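Local coordinates for ethylbenzene dehydrogenase alpha-subunit (Aromatoleum aromaticum, PDB 2IVF), which is the molybdenum-containing subunit of a molybdopterin oxidoreductase and holds two pterin guanosine dinucleotides, a molybdenum atom and an iron/sulfur cluster, at residues A[659-664]-A[669-674]; A[85-90]-A[481-486]. All coordinates share one frame; numbering follows the deposited sequence.

Contact 1: A[659-664]-A[669-674]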
loop_
_atom_site.group_PDB
_atom_site.type_symbol
_atom_site.label_atom_id
_atom_site.label_comp_id
_atom_site.label_asym_id
_atom_site.label_seq_id
_atom_site.Cartn_x
_atom_site.Cartn_y
_atom_site.Cartn_z
ATOM N N HIS A 659 -2.478 19.103 14.474
ATOM C CA HIS A 659 -2.374 19.938 13.255
ATOM C C HIS A 659 -1.050 19.620 12.566
ATOM O O HIS A 659 -0.005 19.443 13.235
ATOM C CB HIS A 659 -2.394 21.397 13.587
ATOM C CG HIS A 659 -3.594 21.827 14.354
ATOM N ND1 HIS A 659 -3.664 21.740 15.728
ATOM C CD2 HIS A 659 -4.766 22.367 13.946
ATOM C CE1 HIS A 659 -4.836 22.193 16.134
ATOM N NE2 HIS A 659 -5.519 22.598 15.076
ATOM N N GLU A 660 -1.106 19.514 11.239
ATOM C CA GLU A 660 0.087 19.259 10.438
ATOM C C GLU A 660 -0.116 19.695 9.012
ATOM O O GLU A 660 -1.183 20.159 8.619
ATOM C CB GLU A 660 0.425 17.750 10.478
ATOM C CG GLU A 660 1.526 17.357 11.443
ATOM C CD GLU A 660 2.892 17.843 10.987
ATOM O OE1 GLU A 660 2.972 18.416 9.879
ATOM O OE2 GLU A 660 3.876 17.659 11.727
ATOM N N MET A 661 0.950 19.557 8.229
ATOM C CA MET A 661 0.873 19.801 6.815
ATOM C C MET A 661 1.662 18.698 6.158
ATOM O O MET A 661 2.700 18.312 6.694
ATOM C CB MET A 661 1.566 21.097 6.527
ATOM C CG MET A 661 1.419 21.607 5.170
ATOM S SD MET A 661 1.984 23.336 5.222
ATOM C CE MET A 661 3.663 23.090 5.684
ATOM N N THR A 662 1.194 18.204 5.016
ATOM C CA THR A 662 1.938 17.172 4.309
ATOM C C THR A 662 3.249 17.742 3.729
ATOM O O THR A 662 3.504 18.931 3.801
ATOM C CB THR A 662 1.095 16.585 3.222
ATOM O OG1 THR A 662 0.674 17.636 2.358
ATOM C CG2 THR A 662 -0.129 15.911 3.824
ATOM N N THR A 663 4.127 16.860 3.269
ATOM C CA THR A 663 5.437 17.254 2.776
ATOM C C THR A 663 5.559 16.752 1.365
ATOM O O THR A 663 6.129 15.685 1.119
ATOM C CB THR A 663 6.569 16.646 3.619
ATOM O OG1 THR A 663 6.465 15.207 3.617
ATOM C CG2 THR A 663 6.470 17.158 5.054
ATOM N N PRO A 664 5.003 17.497 0.422
ATOM C CA PRO A 664 4.979 17.032 -0.978
ATOM C C PRO A 664 6.331 17.241 -1.706
ATOM O O PRO A 664 7.196 18.065 -1.297
ATOM C CB PRO A 664 3.929 17.952 -1.604
ATOM C CG PRO A 664 4.104 19.209 -0.855
ATOM C CD PRO A 664 4.379 18.815 0.545
ATOM N N PRO A 669 2.355 17.916 -6.421
ATOM C CA PRO A 669 2.989 19.157 -5.967
ATOM C C PRO A 669 2.068 20.163 -5.249
ATOM O O PRO A 669 1.950 21.342 -5.640
ATOM C CB PRO A 669 3.550 19.726 -7.254
ATOM C CG PRO A 669 2.537 19.299 -8.302
ATOM C CD PRO A 669 1.943 18.000 -7.854
ATOM N N PHE A 670 1.513 19.710 -4.132
ATOM C CA PHE A 670 0.559 20.501 -3.347
ATOM C C PHE A 670 0.709 20.112 -1.913
ATOM O O PHE A 670 0.893 18.903 -1.600
ATOM C CB PHE A 670 -0.920 20.280 -3.791
ATOM C CG PHE A 670 -1.195 18.938 -4.407
ATOM C CD1 PHE A 670 -1.554 17.845 -3.629
ATOM C CD2 PHE A 670 -1.143 18.777 -5.780
ATOM C CE1 PHE A 670 -1.790 16.605 -4.208
ATOM C CE2 PHE A 670 -1.364 17.552 -6.382
ATOM C CZ PHE A 670 -1.730 16.454 -5.598
ATOM N N PHE A 671 0.650 21.121 -1.036
ATOM C CA PHE A 671 0.650 20.887 0.408
ATOM C C PHE A 671 -0.768 20.737 0.883
ATOM O O PHE A 671 -1.675 21.437 0.413
ATOM C CB PHE A 671 1.209 22.109 1.123
ATOM C CG PHE A 671 2.678 22.203 1.094
ATOM C CD1 PHE A 671 3.339 22.673 -0.022
ATOM C CD2 PHE A 671 3.416 21.809 2.193
ATOM C CE1 PHE A 671 4.728 22.774 -0.038
ATOM C CE2 PHE A 671 4.801 21.908 2.191
ATOM C CZ PHE A 671 5.446 22.396 1.064
ATOM N N THR A 672 -0.960 19.881 1.867
ATOM C CA THR A 672 -2.342 19.585 2.350
ATOM C C THR A 672 -2.355 19.727 3.850
ATOM O O THR A 672 -1.400 19.359 4.565
ATOM C CB THR A 672 -2.795 18.186 1.873
ATOM O OG1 THR A 672 -2.900 18.189 0.442
ATOM C CG2 THR A 672 -4.143 17.751 2.464
ATOM N N PHE A 673 -3.436 20.338 4.313
ATOM C CA PHE A 673 -3.697 20.592 5.718
ATOM C C PHE A 673 -4.248 19.378 6.450
ATOM O O PHE A 673 -5.102 18.642 5.943
ATOM C CB PHE A 673 -4.695 21.741 5.822
ATOM C CG PHE A 673 -5.120 22.069 7.216
ATOM C CD1 PHE A 673 -4.195 22.460 8.159
ATOM C CD2 PHE A 673 -6.439 22.017 7.573
ATOM C CE1 PHE A 673 -4.601 22.802 9.490
ATOM C CE2 PHE A 673 -6.858 22.372 8.860
ATOM C CZ PHE A 673 -5.931 22.765 9.819
ATOM N N VAL A 674 -3.729 19.150 7.655
ATOM C CA VAL A 674 -4.221 18.095 8.476
ATOM C C VAL A 674 -4.704 18.749 9.755
ATOM O O VAL A 674 -3.927 19.294 10.527
ATOM C CB VAL A 674 -3.172 17.010 8.772
ATOM C CG1 VAL A 674 -3.797 15.910 9.665
ATOM C CG2 VAL A 674 -2.558 16.394 7.496
#
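Strands 659-661 and 670-674 run antiparallel, their axes 4.7 Å apart and 171° between their directions. Glu-660 and Val-674 form the hydrogen-bonded pair, with Glu-660 N to Val-674 O and Val-674 N to Glu-660 O both 2.9 Å; Met-661 faces Phe-673 as the next, non-hydrogen-bonded pair. Thr-662 N still reaches Thr-672 O, but the return bond goes to a side chain: Thr-672 N donates to Thr-662 OG1 at 2.8 Å, noticeably bent at 139°. With chi1 at 57°, that hydroxyl sits between its own backbone N and carbonyl carbon, and it replaces Thr-662 O as the acceptor. Ser-91 OG also hydrogen-bonds to it, and Ser-91 O holds Thr-672 OG1. Beyond this point Pro-664 crosses the Phe-671 ring at about a right angle, its CD over one face as a CH-pi contact 3.5 Å from the centroid. Met-661 CG meets the edge of the same ring, 3.6 Å from CD2, and its sulfur makes an oblique Met-aromatic contact. Thr-662 O, buried here, has no polar partner. The whole is a beta hairpin, whose second strand pairs on its other side with strand 767-769 in a three-stranded antiparallel sheet.

Contact 2: A[85-90]-A[481-486]; sequences ICWPQG and WAYSDD. With MGD (2-amino-5,6-dimercapto-7-methyl-3,7,8a,9-tetrahydro-8-oxa-1,3,9,10-tetraaza-anthracen-4-one guanosine dinucleotide), chain M; SF4 (iron/sulfur cluster), chain K.
Neither 85-90 nor 481-486 has regular secondary structure, and no hydrogen bond joins these two loops, which meet solely through an aromatic cluster of Trp-87, Trp-481 and Tyr-483. Trp-87 is its centre. The edge of Trp-481 points at one face of the Trp-87 indole in an offset edge-to-face pair, planes at 79°, and Trp-481 CZ3 comes within 3.4 Å of Trp-87 CZ2, above the rim of the ring. The roles then reverse: Trp-87 presents its own edge to the face of Tyr-483, with Trp-87 CH2 3.6 Å from Tyr-483 CD2. Having CG anti to the backbone N, chi1 -160°, carries the Trp-87 indole out to both rings. Its NE1 donates to Ala-480 O, which helps fix the rotation of the indole, while Gln-89 N lies over the opposite face from Trp-481. Trp-481 also stacks on His-236.

At its other end Trp-87 borders the cofactor, its O 3.1 Å from C23 of MGD and its CB 3.5 Å from the same atom. Thus one short loop touches the pterin and the iron/sulfur cluster while anchoring in aromatic packing; the peptide bond that follows Trp-87, before Pro-88, is cis. Gly-90 comes close to the iron/sulfur cluster, its CA 4.0 Å from sulfide S3 of SF4. Gly-90 N donates a nearly straight hydrogen bond (175°) to Cys-86 SG, 3.3 Å away, and that sulfur binds iron FE4 of SF4 at 2.3 Å.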
loop_
_atom_site.group_PDB
_atom_site.type_symbol
_atom_site.label_atom_id
_atom_site.label_comp_id
_atom_site.label_asym_id
_atom_site.label_seq_id
_atom_site.Cartn_x
_atom_site.Cartn_y
_atom_site.Cartn_z
ATOM N N ILE A 85 5.450 8.901 5.205
ATOM C CA ILE A 85 6.059 9.217 3.930
ATOM C C ILE A 85 5.791 8.137 2.882
ATOM O O ILE A 85 6.604 7.269 2.603
ATOM C CB ILE A 85 7.564 9.582 4.060
ATOM C CG1 ILE A 85 7.726 10.801 4.978
ATOM C CG2 ILE A 85 8.137 9.901 2.677
ATOM C CD1 ILE A 85 6.869 12.080 4.537
ATOM N N CYS A 86 4.593 8.184 2.302
ATOM C CA CYS A 86 4.440 7.709 0.950
ATOM C C CYS A 86 5.298 8.619 0.097
ATOM O O CYS A 86 5.539 9.762 0.475
ATOM C CB CYS A 86 2.968 7.735 0.534
ATOM S SG CYS A 86 2.071 9.208 1.183
ATOM N N TRP A 87 5.742 8.121 -1.060
ATOM C CA TRP A 87 6.594 8.846 -1.955
ATOM C C TRP A 87 6.307 8.430 -3.394
ATOM O O TRP A 87 6.211 7.232 -3.707
ATOM C CB TRP A 87 8.092 8.627 -1.668
ATOM C CG TRP A 87 8.856 9.733 -2.275
ATOM C CD1 TRP A 87 9.453 9.734 -3.499
ATOM C CD2 TRP A 87 9.015 11.044 -1.748
ATOM N NE1 TRP A 87 10.003 10.962 -3.750
ATOM C CE2 TRP A 87 9.765 11.781 -2.683
ATOM C CE3 TRP A 87 8.649 11.652 -0.550
ATOM C CZ2 TRP A 87 10.156 13.113 -2.468
ATOM C CZ3 TRP A 87 8.978 12.995 -0.353
ATOM C CH2 TRP A 87 9.774 13.704 -1.296
ATOM N N PRO A 88 6.173 9.420 -4.279
ATOM C CA PRO A 88 6.003 10.843 -3.973
ATOM C C PRO A 88 4.910 10.983 -2.940
ATOM O O PRO A 88 3.950 10.221 -2.980
ATOM C CB PRO A 88 5.588 11.418 -5.310
ATOM C CG PRO A 88 6.287 10.596 -6.300
ATOM C CD PRO A 88 6.218 9.185 -5.740
ATOM N N GLN A 89 5.066 11.901 -1.988
ATOM C CA GLN A 89 4.071 11.988 -0.907
ATOM C C GLN A 89 2.719 12.256 -1.517
ATOM O O GLN A 89 2.595 13.152 -2.321
ATOM C CB GLN A 89 4.466 13.055 0.106
ATOM C CG GLN A 89 4.252 12.642 1.551
ATOM C CD GLN A 89 2.840 12.868 2.009
ATOM O OE1 GLN A 89 2.132 13.710 1.458
ATOM N NE2 GLN A 89 2.403 12.100 3.028
ATOM N N GLY A 90 1.692 11.478 -1.172
ATOM C CA GLY A 90 0.447 11.611 -1.919
ATOM C C GLY A 90 -0.226 12.952 -1.684
ATOM O O GLY A 90 -0.889 13.495 -2.583
ATOM N N TRP A 481 12.334 14.067 -7.061
ATOM C CA TRP A 481 13.178 14.305 -5.905
ATOM C C TRP A 481 13.475 15.788 -5.727
ATOM O O TRP A 481 14.441 16.150 -5.108
ATOM C CB TRP A 481 14.450 13.505 -6.138
ATOM C CG TRP A 481 15.168 13.068 -4.937
ATOM C CD1 TRP A 481 16.512 13.138 -4.723
ATOM C CD2 TRP A 481 14.610 12.453 -3.780
ATOM N NE1 TRP A 481 16.824 12.614 -3.494
ATOM C CE2 TRP A 481 15.668 12.188 -2.898
ATOM C CE3 TRP A 481 13.322 12.100 -3.401
ATOM C CZ2 TRP A 481 15.473 11.613 -1.678
ATOM C CZ3 TRP A 481 13.135 11.505 -2.181
ATOM C CH2 TRP A 481 14.198 11.268 -1.335
ATOM N N ALA A 482 12.681 16.640 -6.356
ATOM C CA ALA A 482 12.704 18.076 -6.111
ATOM C C ALA A 482 11.602 18.376 -5.095
ATOM O O ALA A 482 10.462 17.985 -5.278
ATOM C CB ALA A 482 12.465 18.829 -7.395
ATOM N N TYR A 483 11.938 19.059 -4.011
ATOM C CA TYR A 483 10.907 19.454 -3.062
ATOM C C TYR A 483 11.383 20.585 -2.175
ATOM O O TYR A 483 12.585 20.787 -2.059
ATOM C CB TYR A 483 10.509 18.268 -2.188
ATOM C CG TYR A 483 11.651 17.472 -1.570
ATOM C CD1 TYR A 483 12.220 17.830 -0.339
ATOM C CD2 TYR A 483 12.123 16.315 -2.203
ATOM C CE1 TYR A 483 13.275 17.054 0.226
ATOM C CE2 TYR A 483 13.151 15.541 -1.658
ATOM C CZ TYR A 483 13.737 15.912 -0.457
ATOM O OH TYR A 483 14.734 15.080 0.004
ATOM N N SER A 484 10.443 21.305 -1.575
ATOM C CA SER A 484 10.788 22.321 -0.607
ATOM C C SER A 484 10.656 21.695 0.738
ATOM O O SER A 484 9.571 21.248 1.096
ATOM C CB SER A 484 9.803 23.460 -0.631
ATOM O OG SER A 484 10.205 24.429 0.320
ATOM N N ASP A 485 11.713 21.734 1.511
ATOM C CA ASP A 485 11.642 21.322 2.882
ATOM C C ASP A 485 11.923 22.526 3.787
ATOM O O ASP A 485 12.214 22.363 4.952
ATOM C CB ASP A 485 12.604 20.158 3.120
ATOM C CG ASP A 485 14.058 20.539 2.948
ATOM O OD1 ASP A 485 14.361 21.703 2.577
ATOM O OD2 ASP A 485 14.899 19.638 3.181
ATOM N N ASP A 486 11.749 23.735 3.250
ATOM C CA ASP A 486 12.010 24.969 3.996
ATOM C C ASP A 486 11.238 25.008 5.317
ATOM O O ASP A 486 11.766 25.440 6.366
ATOM C CB ASP A 486 11.664 26.202 3.145
ATOM C CG ASP A 486 12.554 26.337 1.917
ATOM O OD1 ASP A 486 12.814 25.306 1.277
ATOM O OD2 ASP A 486 12.981 27.448 1.574
HETATM P PB MGD M . 10.706 0.013 -4.677
HETATM O O1B MGD M . 9.431 -0.283 -3.968
HETATM O O2B MGD M . 11.942 -0.405 -3.966
HETATM O O3B MGD M . 10.924 1.515 -5.105
HETATM O O3A MGD M . 9.128 2.952 -4.011
HETATM P PA MGD M . 9.865 2.711 -5.405
HETATM O O1A MGD M . 8.810 2.335 -6.352
HETATM O O2A MGD M . 10.706 3.850 -5.728
HETATM O "O5'" MGD M . 10.703 -0.701 -6.118
HETATM C "C5'" MGD M . 10.417 -2.105 -6.202
HETATM C "C4'" MGD M . 10.777 -2.629 -7.589
HETATM O "O4'" MGD M . 12.186 -2.608 -7.766
HETATM C "C3'" MGD M . 10.448 -4.101 -7.498
HETATM O "O3'" MGD M . 9.117 -4.260 -7.975
HETATM C "C2'" MGD M . 11.484 -4.738 -8.434
HETATM O "O2'" MGD M . 10.822 -5.297 -9.584
HETATM C "C1'" MGD M . 12.395 -3.561 -8.821
HETATM N N9 MGD M . 13.806 -4.015 -8.807
HETATM C C8 MGD M . 14.483 -4.606 -7.811
HETATM N N7 MGD M . 15.755 -4.822 -8.166
HETATM C C5 MGD M . 15.880 -4.333 -9.426
HETATM C C6 MGD M . 16.892 -4.261 -10.373
HETATM O O6 MGD M . 18.037 -4.706 -10.223
HETATM N N1 MGD M . 16.592 -3.647 -11.592
HETATM C C2 MGD M . 15.337 -3.126 -11.939
HETATM N N2 MGD M . 15.137 -2.555 -13.176
HETATM N N3 MGD M . 14.381 -3.185 -11.001
HETATM C C4 MGD M . 14.630 -3.789 -9.799
HETATM C C10 MGD M . 9.830 3.303 -2.876
HETATM C C11 MGD M . 9.129 4.468 -2.223
HETATM O O11 MGD M . 7.843 4.086 -1.953
HETATM C C12 MGD M . 9.835 5.028 -0.979
HETATM S S12 MGD M . 11.587 5.055 -0.838
HETATM C C13 MGD M . 9.083 5.530 0.054
HETATM S S13 MGD M . 9.882 6.185 1.442
HETATM C C14 MGD M . 7.595 5.493 0.000
HETATM N N15 MGD M . 7.170 4.320 0.816
HETATM C C16 MGD M . 5.976 3.628 0.539
HETATM C C17 MGD M . 5.477 2.640 1.349
HETATM O O17 MGD M . 6.082 2.279 2.387
HETATM N N18 MGD M . 4.274 2.015 0.965
HETATM C C19 MGD M . 3.583 2.363 -0.154
HETATM N N19 MGD M . 2.445 1.696 -0.430
HETATM N N20 MGD M . 4.122 3.308 -0.940
HETATM C C21 MGD M . 5.253 3.949 -0.605
HETATM N N22 MGD M . 5.778 4.934 -1.436
HETATM C C23 MGD M . 7.175 5.255 -1.477
HETATM FE FE1 SF4 K . -2.233 7.062 0.930
HETATM FE FE2 SF4 K . -2.442 9.629 0.068
HETATM FE FE3 SF4 K . -2.508 9.122 2.682
HETATM FE FE4 SF4 K . -0.166 8.800 1.290
HETATM S S1 SF4 K . -1.209 10.762 1.718
HETATM S S2 SF4 K . -1.111 7.340 2.876
HETATM S S3 SF4 K . -1.010 8.102 -0.717
HETATM S S4 SF4 K . -4.083 8.446 1.143
#

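How the contacts relate
Both contacts are buried, with centres about 10 Å apart, and contact 2 lies nearer the middle of the chain. They touch directly: Thr-663 OG1 packs 3.3 Å from Ile-85 CD1, and Pro-664 O lies 3.4 Å from Tyr-483 CB, so the end of the hairpin's first arm borders both loops of contact 2. Their chemistry differs. Contact 1 joins neighbours in sequence mainly by backbone hydrogen bonds, whereas contact 2 brings together loops nearly 400 residues apart through ring packing alone. Ser-91, immediately after 85-90, is a shared link: it hydrogen-bonds to Thr-662, Thr-672 and Gln-89. Of the four segments, 85-90 is the one that contributes residues to the MGD and iron/sulfur pockets.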